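Local coordinates for beta-L-arabinobiosidase (Bacteroides thetaiotaomicron, PDB 5MQR), which probably acts as a glycosidase on complex plant pectin, hydrolysing beta-L-arabinofuranosidic bonds and perhaps also acting as a sialidase, at residues A[87-92]-A[114-119]. Sequence-based numbering, arbitrary orientation.
Sequences FYYQYL and YQWTNP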
loop_
_atom_site.group_PDB
_atom_site.type_symbol
_atom_site.label_atom_id
_atom_site.label_comp_id
_atom_site.label_asym_id
_atom_site.label_seq_id
_atom_site.Cartn_x
_atom_site.Cartn_y
_atom_site.Cartn_z
ATOM N N PHE A 87 -18.730 -21.175 -7.871
ATOM C CA PHE A 87 -18.668 -21.473 -6.453
ATOM C C PHE A 87 -19.673 -22.563 -6.124
ATOM O O PHE A 87 -20.771 -22.571 -6.671
ATOM C CB PHE A 87 -19.012 -20.267 -5.605
ATOM C CG PHE A 87 -18.032 -19.137 -5.710
ATOM C CD1 PHE A 87 -18.218 -18.118 -6.645
ATOM C CD2 PHE A 87 -16.955 -19.064 -4.842
ATOM C CE1 PHE A 87 -17.334 -17.056 -6.719
ATOM C CE2 PHE A 87 -16.067 -18.014 -4.903
ATOM C CZ PHE A 87 -16.248 -17.012 -5.840
ATOM N N TYR A 88 -19.285 -23.469 -5.228
ATOM C CA TYR A 88 -20.170 -24.441 -4.625
ATOM C C TYR A 88 -20.104 -24.239 -3.114
ATOM O O TYR A 88 -19.010 -24.234 -2.510
ATOM C CB TYR A 88 -19.756 -25.852 -5.028
ATOM C CG TYR A 88 -20.037 -26.112 -6.486
ATOM C CD1 TYR A 88 -19.139 -25.731 -7.455
ATOM C CD2 TYR A 88 -21.227 -26.690 -6.894
ATOM C CE1 TYR A 88 -19.414 -25.929 -8.796
ATOM C CE2 TYR A 88 -21.512 -26.897 -8.238
ATOM C CZ TYR A 88 -20.597 -26.508 -9.189
ATOM O OH TYR A 88 -20.835 -26.703 -10.534
ATOM N N TYR A 89 -21.295 -24.083 -2.521
ATOM C CA TYR A 89 -21.501 -23.673 -1.136
ATOM C C TYR A 89 -22.406 -24.738 -0.524
ATOM O O TYR A 89 -23.548 -24.928 -0.965
ATOM C CB TYR A 89 -22.161 -22.300 -1.122
ATOM C CG TYR A 89 -22.264 -21.611 0.223
ATOM C CD1 TYR A 89 -23.136 -22.068 1.196
ATOM C CD2 TYR A 89 -21.521 -20.463 0.502
ATOM C CE1 TYR A 89 -23.247 -21.437 2.413
ATOM C CE2 TYR A 89 -21.640 -19.803 1.715
ATOM C CZ TYR A 89 -22.499 -20.300 2.671
ATOM O OH TYR A 89 -22.619 -19.695 3.898
ATOM N N GLN A 90 -21.873 -25.457 0.460
ATOM C CA GLN A 90 -22.568 -26.551 1.147
ATOM C C GLN A 90 -22.849 -26.070 2.562
ATOM O O GLN A 90 -22.016 -25.380 3.137
ATOM C CB GLN A 90 -21.662 -27.772 1.210
ATOM C CG GLN A 90 -22.354 -29.053 1.565
ATOM C CD GLN A 90 -21.449 -30.100 2.227
ATOM O OE1 GLN A 90 -20.877 -29.848 3.283
ATOM N NE2 GLN A 90 -21.362 -31.287 1.630
ATOM N N TYR A 91 -24.012 -26.407 3.113
ATOM C CA TYR A 91 -24.300 -26.140 4.511
ATOM C C TYR A 91 -25.278 -27.167 5.065
ATOM O O TYR A 91 -25.943 -27.864 4.313
ATOM C CB TYR A 91 -24.790 -24.689 4.732
ATOM C CG TYR A 91 -26.182 -24.345 4.265
ATOM C CD1 TYR A 91 -26.412 -23.889 2.963
ATOM C CD2 TYR A 91 -27.269 -24.449 5.129
ATOM C CE1 TYR A 91 -27.688 -23.548 2.531
ATOM C CE2 TYR A 91 -28.558 -24.124 4.706
ATOM C CZ TYR A 91 -28.769 -23.694 3.410
ATOM O OH TYR A 91 -30.035 -23.360 3.009
ATOM N N LEU A 92 -25.347 -27.260 6.385
ATOM C CA LEU A 92 -26.266 -28.178 7.000
ATOM C C LEU A 92 -27.345 -27.488 7.779
ATOM O O LEU A 92 -27.202 -26.356 8.186
ATOM C CB LEU A 92 -25.560 -29.221 7.837
ATOM C CG LEU A 92 -24.784 -28.823 9.059
ATOM C CD1 LEU A 92 -25.638 -28.827 10.327
ATOM C CD2 LEU A 92 -23.611 -29.827 9.166
ATOM N N TYR A 114 -22.161 -13.596 -6.129
ATOM C CA TYR A 114 -23.199 -12.640 -5.684
ATOM C C TYR A 114 -24.639 -13.144 -5.860
ATOM O O TYR A 114 -25.498 -12.913 -5.001
ATOM C CB TYR A 114 -23.044 -11.300 -6.429
ATOM C CG TYR A 114 -21.784 -10.560 -6.057
ATOM C CD1 TYR A 114 -20.566 -10.884 -6.648
ATOM C CD2 TYR A 114 -21.797 -9.569 -5.072
ATOM C CE1 TYR A 114 -19.397 -10.226 -6.277
ATOM C CE2 TYR A 114 -20.638 -8.902 -4.710
ATOM C CZ TYR A 114 -19.444 -9.234 -5.310
ATOM O OH TYR A 114 -18.298 -8.555 -4.963
ATOM N N GLN A 115 -24.884 -13.803 -6.990
ATOM C CA GLN A 115 -26.192 -14.366 -7.375
ATOM C C GLN A 115 -26.076 -15.890 -7.355
ATOM O O GLN A 115 -25.290 -16.484 -8.102
ATOM C CB GLN A 115 -26.537 -13.893 -8.790
ATOM C CG GLN A 115 -27.842 -14.422 -9.359
ATOM C CD GLN A 115 -28.010 -14.149 -10.857
ATOM O OE1 GLN A 115 -27.042 -14.046 -11.623
ATOM N NE2 GLN A 115 -29.257 -14.062 -11.286
ATOM N N TRP A 116 -26.907 -16.514 -6.537
ATOM C CA TRP A 116 -26.834 -17.937 -6.269
ATOM C C TRP A 116 -28.138 -18.664 -6.652
ATOM O O TRP A 116 -29.224 -18.095 -6.589
ATOM C CB TRP A 116 -26.582 -18.157 -4.775
ATOM C CG TRP A 116 -25.287 -17.616 -4.313
ATOM C CD1 TRP A 116 -24.980 -16.311 -4.067
ATOM C CD2 TRP A 116 -24.105 -18.368 -4.049
ATOM N NE1 TRP A 116 -23.668 -16.203 -3.671
ATOM C CE2 TRP A 116 -23.108 -17.451 -3.648
ATOM C CE3 TRP A 116 -23.788 -19.724 -4.120
ATOM C CZ2 TRP A 116 -21.815 -17.849 -3.328
ATOM C CZ3 TRP A 116 -22.520 -20.124 -3.779
ATOM C CH2 TRP A 116 -21.541 -19.192 -3.389
ATOM N N THR A 117 -28.015 -19.934 -7.012
ATOM C CA THR A 117 -29.168 -20.809 -7.150
ATOM C C THR A 117 -29.767 -21.082 -5.762
ATOM O O THR A 117 -29.121 -20.843 -4.718
ATOM C CB THR A 117 -28.766 -22.159 -7.759
ATOM O OG1 THR A 117 -27.764 -22.765 -6.936
ATOM C CG2 THR A 117 -28.215 -21.979 -9.185
ATOM N N ASN A 118 -30.985 -21.594 -5.760
ATOM C CA ASN A 118 -31.624 -22.011 -4.524
ATOM C C ASN A 118 -30.926 -23.221 -3.880
ATOM O O ASN A 118 -30.397 -24.075 -4.586
ATOM C CB ASN A 118 -33.116 -22.312 -4.765
ATOM C CG ASN A 118 -33.912 -21.060 -5.151
ATOM O OD1 ASN A 118 -33.606 -19.937 -4.737
ATOM N ND2 ASN A 118 -34.923 -21.254 -5.956
ATOM N N PRO A 119 -30.908 -23.279 -2.526
ATOM C CA PRO A 119 -30.395 -24.473 -1.841
ATOM C C PRO A 119 -31.133 -25.678 -2.355
ATOM O O PRO A 119 -32.349 -25.647 -2.478
ATOM C CB PRO A 119 -30.742 -24.248 -0.366
ATOM C CG PRO A 119 -30.926 -22.787 -0.238
ATOM C CD PRO A 119 -31.294 -22.217 -1.582
#
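Trp-116 sends the far end of its indole against strand 86-94, where CH2 meets CB of Phe-87 and CZ3 meets CB of Tyr-89, each pair 3.5 Å apart. Traced outward, the side chain starts well clear of that strand: CB of Trp-116 is still 7.1 Å from CB of Tyr-89. With CG beside the backbone N and anti to the carbonyl carbon (chi1 -63°), the ring system extends toward the strand. CE3 of Trp-116 comes within 4.3 Å of the Tyr-89 CB, CZ3 meets that methylene most closely, and CH2 at the tip also has CD2 of Tyr-89 at 4.1 Å. The Tyr-89 ring turns its edge to the six-membered ring of Trp-116, a T-shaped pair with centroids 5.6 Å apart and planes at 78°; its OH is hydrogen-bonded to the Trp-399 carbonyl. Farther along, the Tyr-91 hydroxyl lies against the Pro-119 ring, OH to CG 3.4 Å. Replacing Trp-116 by alanine is likely to take the indole off both methylenes, open a gap and leave the Tyr-89 edge without its aromatic face. Residues 114-119 join the third and fourth strands of an antiparallel four-stranded sheet, consistent with a propeller blade, and strand 86-94 is its second. Ser-110, Asp-112 and Trp-116 resemble a sialidase Asp box shortened by one residue, and Asp-112 OD1 accepts the Tyr-114 and Gln-115 amides. No hydrogen bond links the two segments, which implies that their cohesion rests on aromatic and apolar contact, with polar bonding directed elsewhere.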